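Local coordinates for uncharacterized protein YhfS (Escherichia coli, PDB 4J8L), which is of unknown function, carries pyridoxal 5'-phosphate bound covalently to the chain and may have cysteine synthase-like activity, at residues 67-72 / 215-220; 94-99 / 117-122; 140-145 / 169-174. One frame throughout, in Å; residues are numbered along the deposited sequence.

Contact 1 of 3, residues 67-72 / 215-220; sequences AAALVQ and RIRATL
Ala69 and Val71, on an outermost strand of the seven-stranded mixed sheet, meet Ile216, Arg217 and Leu220 near the C-terminal end of helix 210-219. The axes of strand 67-72 and helix 215-219 lie 9.1 Å apart at 34°. Ile216 points at the strand and presents its CG2 branch to both neighbours, 4.4 Å from Ala69 CB and 4.2 Å from CG1 of Val71. The same CG1 also meets Leu220, whose CD1 stands 4.3 Å away, so Val71 CG1 touches both Ile216 and Leu220. Arg217 adds its aliphatic part: the chain folds at chi2 (-71°), which brings CD to 4.1 Å from Ala69 CB.

In the large domain of fold type I pyridoxal phosphate enzymes, which this sheet resembles, such helices cover the sheet from both sides. Here helix 210-219 directly follows strand 203-208, the antiparallel neighbour that pairs with Ala67, Ala69 and Val71, and Ile216 touches Val206 of it as well. Ala68 and Leu70 turn away, to Leu59 and Val55 of helix 50-62.

No hydrogen bond joins the segments directly. A water donates to Leu70 O at 2.7 Å and takes a weak bond from Arg217 NH1 at 2.8 Å, while that NH1 is held by Gln226 too. The carbonyl of Ile216 is gripped twice by Thr219, through its backbone N and through OG1, which lies on a lone pair in the carbonyl plane at 2.7 Å from Ile216 O.

Contact 2 of 3, residues 94-99 / 117-122; sequences LVHDAP and TVDFND
His96 and Phe120 are joined by a bond between ring and backbone: Phe120 N donates to His96 ND1 at 2.9 Å, nearly straight at 164°, with the donor tilted 26° from the imidazole plane. The other ring nitrogen, NE2, is hydrogen-bonded to Asp149, so both ends of the ring are tied and its rotation is fixed. CG stands anti to the backbone N (chi1 175°), beside the carbonyl carbon, and from there ND1 meets Phe120 N. Asp119 lies beside the ring, pointing the same way, with OD1 3.2 Å from His96 CE1. That oxygen is occupied by Asn121 N, met from above the carboxylate plane, and this closes an Asx turn; the side-chain ND2 of Asn121 is hydrogen-bonded to Asp149.

Backbone bonds come next. Val118 N donates to Val95 O at 3.2 Å, and Asp97 N makes a weak bond to Val118 O as the strands part. These are the parallel strands of a beta-alpha-beta unit, strand 92-96, helix 102-111 and strand 114-118, the last outermost in the sheet.

Packing fills the rest. His96 CB sits over the centre of the Phe120 ring, 3.6 Å from its centroid, a CH-pi contact. Leu94 meets Phe120 tip to tip, CD2 to CE1 at 4.0 Å, while its other branch, CD1, packs on Val118 CG1 at 3.7 Å. An alanine in place of Phe120 would probably leave His96 CB and Leu94 CD2 facing a gap. Farther out, Thr117 CG2, anti to its backbone N, lies 3.6 Å from Asp97 CB, the two side chains crossing at about a right angle.

Contact 3 of 3, residues 140-145 / 169-174; sequences VQHTRQ and TDDNYA
Val140 and Thr169 begin the contact, side by side on neighbouring parallel strands. Of the backbone bonds, Asp170 N donates to Val140 O at 3.0 Å, and His142 N donates to Asp170 O at 2.9 Å, carrying the pairing just beyond the end of strand 137-141.

Side-chain polar bonds follow. His142 ND1 donates to Asp171 OD1 at 2.9 Å with the oxygen in the plane of the imidazole and using its anti lone pair; ring and carboxylate stand 75° apart. CG of Asp171 lies beside its own backbone N (chi1 -67°), and from there OD1 meets the ring. The buried carboxylate is gripped further: Gly182 N reaches OD1, and OD2 is met by Thr169 OG1 at 2.7 Å and by Ser190. Asp170 is positioned by Asn172, whose ND2 reaches Asp170 OD1 at 2.8 Å and whose own OD1 is bonded to Ser193. Gln141 NE2 donates to Thr143 OG1 at 2.9 Å in its amide plane.

One water stitches the diverging ends: it accepts from Thr143 N and donates to Asp170 O and Asn172 O.

Among van der Waals contacts, Ala174 CB sits over the centre of the His142 ring, 3.6 Å from the centroid, a CH-pi contact. Thr143 CG2 comes to 3.2 Å from Asn172 O and packs on Tyr173 CB.

Strand 137-141, helix 153-162 and strand 167-170 form a beta-alpha-beta unit. The Asp-x-x-Tyr at the end of strand 167-170, Asp170 to Tyr173, is consistent with the fold type I pyridoxal phosphate site, where relatives such as aspartate aminotransferase use the corresponding aspartate to hold the pyridine nitrogen.

How the contacts relate
All three contacts lie on one mixed sheet, contact 1 at one edge, contact 2 at the other, contact 3 between. Contacts 2 and 3 are neighbours, their centres about 13 Å apart, because strands 92-96 and 137-141 adjoin. They touch through Pro99 O and Gln145 NE2, probably a hydrogen bond at 2.9 Å, and through Phe120 CE2, 3.8 Å from Val140 CG2. Contact 1 stands apart, its centre about 28 Å from that of contact 2 and about 20 Å from that of contact 3, yet its chain loop encloses both. Lys196, the lysine carrying the cofactor, follows strand 189-193, which adjoins strand 167-170 of contact 3.

Contact 1 of 3, residues 67-72 / 215-220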
loop_
_atom_site.group_PDB
_atom_site.type_symbol
_atom_site.label_atom_id
_atom_site.label_comp_id
_atom_site.label_asym_id
_atom_site.label_seq_id
_atom_site.Cartn_x
_atom_site.Cartn_y
_atom_site.Cartn_z
ATOM N N ALA A 67 4.703 -11.462 15.092
ATOM C CA ALA A 67 5.331 -12.309 14.088
ATOM C C ALA A 67 5.141 -11.761 12.675
ATOM O O ALA A 67 4.339 -10.854 12.446
ATOM C CB ALA A 67 4.776 -13.721 14.179
ATOM N N ALA A 68 5.893 -12.316 11.729
ATOM C CA ALA A 68 5.722 -11.966 10.324
ATOM C C ALA A 68 6.107 -13.122 9.410
ATOM O O ALA A 68 6.875 -14.006 9.789
ATOM C CB ALA A 68 6.539 -10.721 9.972
ATOM N N ALA A 69 5.555 -13.120 8.202
ATOM C CA ALA A 69 5.950 -14.088 7.188
ATOM C C ALA A 69 6.066 -13.396 5.848
ATOM O O ALA A 69 5.169 -12.654 5.452
ATOM C CB ALA A 69 4.936 -15.227 7.098
ATOM N N LEU A 70 7.168 -13.639 5.148
ATOM C CA LEU A 70 7.281 -13.207 3.758
ATOM C C LEU A 70 6.690 -14.309 2.881
ATOM O O LEU A 70 6.864 -15.503 3.167
ATOM C CB LEU A 70 8.756 -12.944 3.399
ATOM C CG LEU A 70 9.396 -11.778 4.162
ATOM C CD1 LEU A 70 10.890 -11.631 3.809
ATOM C CD2 LEU A 70 8.654 -10.491 3.856
ATOM N N VAL A 71 5.952 -13.915 1.843
ATOM C CA VAL A 71 5.268 -14.873 0.979
ATOM C C VAL A 71 5.432 -14.493 -0.499
ATOM O O VAL A 71 5.712 -13.336 -0.840
ATOM C CB VAL A 71 3.750 -14.949 1.280
ATOM C CG1 VAL A 71 3.496 -15.355 2.741
ATOM C CG2 VAL A 71 3.087 -13.613 0.971
ATOM N N GLN A 72 5.250 -15.476 -1.371
ATOM C CA GLN A 72 5.222 -15.236 -2.806
ATOM C C GLN A 72 3.923 -14.538 -3.203
ATOM O O GLN A 72 2.921 -14.571 -2.466
ATOM C CB GLN A 72 5.334 -16.553 -3.579
ATOM C CG GLN A 72 6.594 -17.361 -3.275
ATOM C CD GLN A 72 7.844 -16.786 -3.947
ATOM O OE1 GLN A 72 7.855 -15.644 -4.442
ATOM N NE2 GLN A 72 8.907 -17.587 -3.978
ATOM N N ARG A 215 -0.239 -20.176 11.206
ATOM C CA ARG A 215 -1.116 -20.894 10.286
ATOM C C ARG A 215 -0.659 -20.700 8.845
ATOM O O ARG A 215 -0.747 -21.613 8.023
ATOM C CB ARG A 215 -2.583 -20.474 10.450
ATOM C CG ARG A 215 -3.210 -20.991 11.742
ATOM C CD ARG A 215 -4.734 -21.004 11.686
ATOM N NE ARG A 215 -5.303 -19.661 11.685
ATOM C CZ ARG A 215 -5.561 -18.963 12.788
ATOM N NH1 ARG A 215 -5.286 -19.477 13.977
ATOM N NH2 ARG A 215 -6.083 -17.748 12.701
ATOM N N ILE A 216 -0.164 -19.507 8.545
ATOM C CA ILE A 216 0.358 -19.238 7.218
ATOM C C ILE A 216 1.620 -20.064 6.966
ATOM O O ILE A 216 1.734 -20.751 5.950
ATOM C CB ILE A 216 0.654 -17.744 7.030
ATOM C CG1 ILE A 216 -0.649 -16.942 7.049
ATOM C CG2 ILE A 216 1.433 -17.504 5.736
ATOM C CD1 ILE A 216 -0.449 -15.443 6.944
ATOM N N ARG A 217 2.560 -20.020 7.904
ATOM C CA ARG A 217 3.814 -20.753 7.721
ATOM C C ARG A 217 3.588 -22.256 7.526
ATOM O O ARG A 217 4.304 -22.902 6.754
ATOM C CB ARG A 217 4.787 -20.483 8.874
ATOM C CG ARG A 217 5.422 -19.091 8.829
ATOM C CD ARG A 217 6.448 -18.960 7.677
ATOM N NE ARG A 217 7.376 -20.088 7.678
ATOM C CZ ARG A 217 8.045 -20.522 6.615
ATOM N NH1 ARG A 217 7.926 -19.904 5.446
ATOM N NH2 ARG A 217 8.843 -21.577 6.728
ATOM N N ALA A 218 2.571 -22.798 8.192
ATOM C CA ALA A 218 2.271 -24.225 8.092
ATOM C C ALA A 218 1.864 -24.658 6.681
ATOM O O ALA A 218 1.988 -25.836 6.343
ATOM C CB ALA A 218 1.198 -24.633 9.121
ATOM N N THR A 219 1.387 -23.713 5.863
ATOM C CA THR A 219 0.958 -24.023 4.497
ATOM C C THR A 219 2.095 -23.913 3.499
ATOM O O THR A 219 1.960 -24.329 2.349
ATOM C CB THR A 219 -0.175 -23.084 4.006
ATOM O OG1 THR A 219 0.340 -21.757 3.830
ATOM C CG2 THR A 219 -1.316 -23.074 5.003
ATOM N N LEU A 220 3.216 -23.346 3.937
ATOM C CA LEU A 220 4.335 -23.067 3.033
ATOM C C LEU A 220 5.298 -24.259 2.994
ATOM O O LEU A 220 6.442 -24.172 3.429
ATOM C CB LEU A 220 5.052 -21.785 3.459
ATOM C CG LEU A 220 4.136 -20.555 3.519
ATOM C CD1 LEU A 220 4.939 -19.295 3.781
ATOM C CD2 LEU A 220 3.314 -20.408 2.233
HETATM O O HOH W 1 8.140 -17.196 4.796
#

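Contact 2 of 3, residues 94-99 / 117-122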
loop_
_atom_site.group_PDB
_atom_site.type_symbol
_atom_site.label_atom_id
_atom_site.label_comp_id
_atom_site.label_asym_id
_atom_site.label_seq_id
_atom_site.Cartn_x
_atom_site.Cartn_y
_atom_site.Cartn_z
ATOM N N LEU A 94 -16.656 -9.459 6.057
ATOM C CA LEU A 94 -17.149 -8.089 6.046
ATOM C C LEU A 94 -16.209 -7.179 5.246
ATOM O O LEU A 94 -14.990 -7.190 5.447
ATOM C CB LEU A 94 -17.295 -7.563 7.471
ATOM C CG LEU A 94 -17.829 -6.134 7.582
ATOM C CD1 LEU A 94 -19.348 -6.118 7.485
ATOM C CD2 LEU A 94 -17.371 -5.471 8.869
ATOM N N VAL A 95 -16.783 -6.400 4.333
ATOM C CA VAL A 95 -16.031 -5.406 3.579
ATOM C C VAL A 95 -16.764 -4.064 3.544
ATOM O O VAL A 95 -17.977 -3.983 3.787
ATOM C CB VAL A 95 -15.744 -5.854 2.116
ATOM C CG1 VAL A 95 -14.855 -7.086 2.090
ATOM C CG2 VAL A 95 -17.043 -6.116 1.379
ATOM N N HIS A 96 -16.006 -3.018 3.236
ATOM C CA HIS A 96 -16.531 -1.663 3.128
ATOM C C HIS A 96 -17.406 -1.511 1.880
ATOM O O HIS A 96 -17.218 -2.223 0.893
ATOM C CB HIS A 96 -15.345 -0.694 3.088
ATOM C CG HIS A 96 -15.712 0.740 2.852
ATOM N ND1 HIS A 96 -16.762 1.363 3.491
ATOM C CD2 HIS A 96 -15.140 1.681 2.063
ATOM C CE1 HIS A 96 -16.830 2.623 3.097
ATOM N NE2 HIS A 96 -15.856 2.841 2.230
ATOM N N ASP A 97 -18.364 -0.587 1.938
ATOM C CA ASP A 97 -19.254 -0.298 0.811
ATOM C C ASP A 97 -18.557 0.576 -0.225
ATOM O O ASP A 97 -18.816 1.775 -0.323
ATOM C CB ASP A 97 -20.542 0.370 1.309
ATOM C CG ASP A 97 -21.601 0.506 0.222
ATOM O OD1 ASP A 97 -21.426 -0.051 -0.884
ATOM O OD2 ASP A 97 -22.628 1.165 0.486
ATOM N N ALA A 98 -17.674 -0.054 -0.992
ATOM C CA ALA A 98 -16.861 0.615 -2.001
ATOM C C ALA A 98 -16.202 -0.487 -2.824
ATOM O O ALA A 98 -16.158 -1.635 -2.385
ATOM C CB ALA A 98 -15.802 1.487 -1.332
ATOM N N PRO A 99 -15.680 -0.154 -4.017
ATOM C CA PRO A 99 -15.064 -1.200 -4.842
ATOM C C PRO A 99 -13.962 -1.989 -4.125
ATOM O O PRO A 99 -13.011 -1.418 -3.586
ATOM C CB PRO A 99 -14.467 -0.408 -6.009
ATOM C CG PRO A 99 -15.355 0.791 -6.123
ATOM C CD PRO A 99 -15.700 1.151 -4.708
ATOM N N THR A 117 -21.544 -6.293 3.392
ATOM C CA THR A 117 -21.087 -4.948 3.081
ATOM C C THR A 117 -21.703 -3.924 4.032
ATOM O O THR A 117 -22.878 -4.020 4.377
ATOM C CB THR A 117 -21.462 -4.591 1.635
ATOM O OG1 THR A 117 -20.810 -5.498 0.738
ATOM C CG2 THR A 117 -21.041 -3.193 1.302
ATOM N N VAL A 118 -20.901 -2.952 4.453
ATOM C CA VAL A 118 -21.388 -1.842 5.264
ATOM C C VAL A 118 -20.477 -0.632 5.043
ATOM O O VAL A 118 -19.305 -0.785 4.693
ATOM C CB VAL A 118 -21.440 -2.215 6.767
ATOM C CG1 VAL A 118 -20.033 -2.451 7.305
ATOM C CG2 VAL A 118 -22.160 -1.134 7.574
ATOM N N ASP A 119 -21.020 0.569 5.219
ATOM C CA ASP A 119 -20.240 1.795 5.058
ATOM C C ASP A 119 -19.331 2.010 6.274
ATOM O O ASP A 119 -19.811 2.381 7.340
ATOM C CB ASP A 119 -21.203 2.980 4.908
ATOM C CG ASP A 119 -20.524 4.239 4.395
ATOM O OD1 ASP A 119 -19.284 4.263 4.308
ATOM O OD2 ASP A 119 -21.245 5.215 4.085
ATOM N N PHE A 120 -18.026 1.787 6.119
ATOM C CA PHE A 120 -17.087 1.977 7.230
ATOM C C PHE A 120 -17.041 3.434 7.694
ATOM O O PHE A 120 -16.498 3.739 8.755
ATOM C CB PHE A 120 -15.664 1.540 6.852
ATOM C CG PHE A 120 -15.474 0.050 6.735
ATOM C CD1 PHE A 120 -16.527 -0.834 6.927
ATOM C CD2 PHE A 120 -14.213 -0.463 6.442
ATOM C CE1 PHE A 120 -16.333 -2.206 6.815
ATOM C CE2 PHE A 120 -14.011 -1.828 6.329
ATOM C CZ PHE A 120 -15.068 -2.702 6.514
ATOM N N ASN A 121 -17.596 4.335 6.888
ATOM C CA ASN A 121 -17.615 5.752 7.230
ATOM C C ASN A 121 -18.685 6.049 8.272
ATOM O O ASN A 121 -18.750 7.152 8.814
ATOM C CB ASN A 121 -17.843 6.611 5.982
ATOM C CG ASN A 121 -16.692 6.531 5.000
ATOM O OD1 ASN A 121 -15.530 6.726 5.366
ATOM N ND2 ASN A 121 -17.009 6.238 3.743
ATOM N N ASP A 122 -19.528 5.052 8.536
ATOM C CA ASP A 122 -20.586 5.158 9.533
ATOM C C ASP A 122 -20.335 4.088 10.584
ATOM O O ASP A 122 -20.742 2.940 10.412
ATOM C CB ASP A 122 -21.947 4.931 8.867
ATOM C CG ASP A 122 -23.123 5.126 9.818
ATOM O OD1 ASP A 122 -22.919 5.215 11.047
ATOM O OD2 ASP A 122 -24.269 5.177 9.322
#

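Contact 3 of 3, residues 140-145 / 169-174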
loop_
_atom_site.group_PDB
_atom_site.type_symbol
_atom_site.label_atom_id
_atom_site.label_comp_id
_atom_site.label_asym_id
_atom_site.label_seq_id
_atom_site.Cartn_x
_atom_site.Cartn_y
_atom_site.Cartn_z
ATOM N N VAL A 140 -10.081 -4.648 5.831
ATOM C CA VAL A 140 -10.143 -3.193 5.801
ATOM C C VAL A 140 -9.016 -2.664 4.931
ATOM O O VAL A 140 -7.850 -2.991 5.155
ATOM C CB VAL A 140 -10.027 -2.582 7.218
ATOM C CG1 VAL A 140 -10.288 -1.081 7.168
ATOM C CG2 VAL A 140 -10.989 -3.272 8.195
ATOM N N GLN A 141 -9.356 -1.863 3.924
ATOM C CA GLN A 141 -8.308 -1.265 3.099
ATOM C C GLN A 141 -7.811 0.016 3.751
ATOM O O GLN A 141 -8.600 0.850 4.192
ATOM C CB GLN A 141 -8.794 -0.995 1.668
ATOM C CG GLN A 141 -7.682 -0.481 0.753
ATOM C CD GLN A 141 -8.055 -0.483 -0.710
ATOM O OE1 GLN A 141 -8.826 -1.328 -1.171
ATOM N NE2 GLN A 141 -7.510 0.469 -1.456
ATOM N N HIS A 142 -6.489 0.168 3.807
ATOM C CA HIS A 142 -5.884 1.342 4.420
ATOM C C HIS A 142 -6.020 2.579 3.516
ATOM O O HIS A 142 -6.538 3.618 3.936
ATOM C CB HIS A 142 -4.414 1.053 4.762
ATOM C CG HIS A 142 -3.823 2.009 5.752
ATOM N ND1 HIS A 142 -2.804 1.657 6.614
ATOM C CD2 HIS A 142 -4.104 3.310 6.014
ATOM C CE1 HIS A 142 -2.491 2.694 7.372
ATOM N NE2 HIS A 142 -3.263 3.710 7.025
ATOM N N THR A 143 -5.559 2.470 2.273
ATOM C CA THR A 143 -5.716 3.576 1.333
ATOM C C THR A 143 -7.186 3.765 0.964
ATOM O O THR A 143 -8.010 2.880 1.182
ATOM C CB THR A 143 -4.906 3.375 0.044
ATOM O OG1 THR A 143 -5.243 2.115 -0.551
ATOM C CG2 THR A 143 -3.414 3.428 0.348
ATOM N N ARG A 144 -7.486 4.922 0.394
ATOM C CA ARG A 144 -8.854 5.283 0.035
ATOM C C ARG A 144 -9.348 4.610 -1.245
ATOM O O ARG A 144 -8.705 4.684 -2.294
ATOM C CB ARG A 144 -8.970 6.801 -0.111
ATOM C CG ARG A 144 -8.540 7.595 1.121
ATOM C CD ARG A 144 -9.282 7.135 2.367
ATOM N NE ARG A 144 -9.062 8.026 3.508
ATOM C CZ ARG A 144 -9.450 7.764 4.754
ATOM N NH1 ARG A 144 -10.058 6.618 5.039
ATOM N NH2 ARG A 144 -9.224 8.643 5.719
ATOM N N GLN A 145 -10.526 3.997 -1.165
ATOM C CA GLN A 145 -11.116 3.302 -2.305
ATOM C C GLN A 145 -11.987 4.217 -3.153
ATOM O O GLN A 145 -12.281 3.915 -4.312
ATOM C CB GLN A 145 -11.959 2.132 -1.807
ATOM C CG GLN A 145 -11.135 1.059 -1.112
ATOM C CD GLN A 145 -11.987 0.195 -0.215
ATOM O OE1 GLN A 145 -12.092 0.455 0.983
ATOM N NE2 GLN A 145 -12.616 -0.832 -0.790
ATOM N N THR A 169 -5.810 -6.034 7.479
ATOM C CA THR A 169 -5.697 -4.799 6.720
ATOM C C THR A 169 -4.851 -4.972 5.468
ATOM O O THR A 169 -3.837 -5.675 5.459
ATOM C CB THR A 169 -5.137 -3.635 7.559
ATOM O OG1 THR A 169 -3.902 -4.035 8.170
ATOM C CG2 THR A 169 -6.137 -3.227 8.635
ATOM N N ASP A 170 -5.303 -4.310 4.410
ATOM C CA ASP A 170 -4.580 -4.180 3.155
ATOM C C ASP A 170 -3.880 -2.833 3.250
ATOM O O ASP A 170 -4.501 -1.789 3.088
ATOM C CB ASP A 170 -5.612 -4.189 2.015
ATOM C CG ASP A 170 -5.011 -3.894 0.641
ATOM O OD1 ASP A 170 -3.839 -3.481 0.538
ATOM O OD2 ASP A 170 -5.743 -4.055 -0.355
ATOM N N ASP A 171 -2.577 -2.857 3.513
ATOM C CA ASP A 171 -1.828 -1.637 3.822
ATOM C C ASP A 171 -1.001 -1.132 2.645
ATOM O O ASP A 171 -0.163 -0.240 2.819
ATOM C CB ASP A 171 -0.901 -1.869 5.028
ATOM C CG ASP A 171 -1.670 -2.103 6.319
ATOM O OD1 ASP A 171 -2.163 -1.115 6.895
ATOM O OD2 ASP A 171 -1.775 -3.272 6.758
ATOM N N ASN A 172 -1.220 -1.697 1.459
ATOM C CA ASN A 172 -0.456 -1.273 0.286
ATOM C C ASN A 172 -0.514 0.219 0.035
ATOM O O ASN A 172 -1.590 0.822 0.098
ATOM C CB ASN A 172 -0.899 -2.026 -0.965
ATOM C CG ASN A 172 -0.490 -3.474 -0.916
ATOM O OD1 ASN A 172 0.689 -3.788 -1.079
ATOM N ND2 ASN A 172 -1.448 -4.362 -0.649
ATOM N N TYR A 173 0.666 0.788 -0.224
ATOM C CA TYR A 173 0.853 2.218 -0.507
ATOM C C TYR A 173 0.736 3.091 0.747
ATOM O O TYR A 173 0.812 4.313 0.670
ATOM C CB TYR A 173 -0.122 2.721 -1.570
ATOM C CG TYR A 173 0.101 2.239 -2.984
ATOM C CD1 TYR A 173 1.374 2.165 -3.542
ATOM C CD2 TYR A 173 -0.983 1.910 -3.792
ATOM C CE1 TYR A 173 1.552 1.754 -4.859
ATOM C CE2 TYR A 173 -0.814 1.497 -5.088
ATOM C CZ TYR A 173 0.454 1.423 -5.629
ATOM O OH TYR A 173 0.603 1.017 -6.942
ATOM N N ALA A 174 0.536 2.466 1.900
ATOM C CA ALA A 174 0.528 3.210 3.154
ATOM C C ALA A 174 1.753 2.915 4.025
ATOM O O ALA A 174 2.114 3.718 4.887
ATOM C CB ALA A 174 -0.758 2.916 3.944
HETATM O O HOH W 2 -4.048 0.229 1.240
#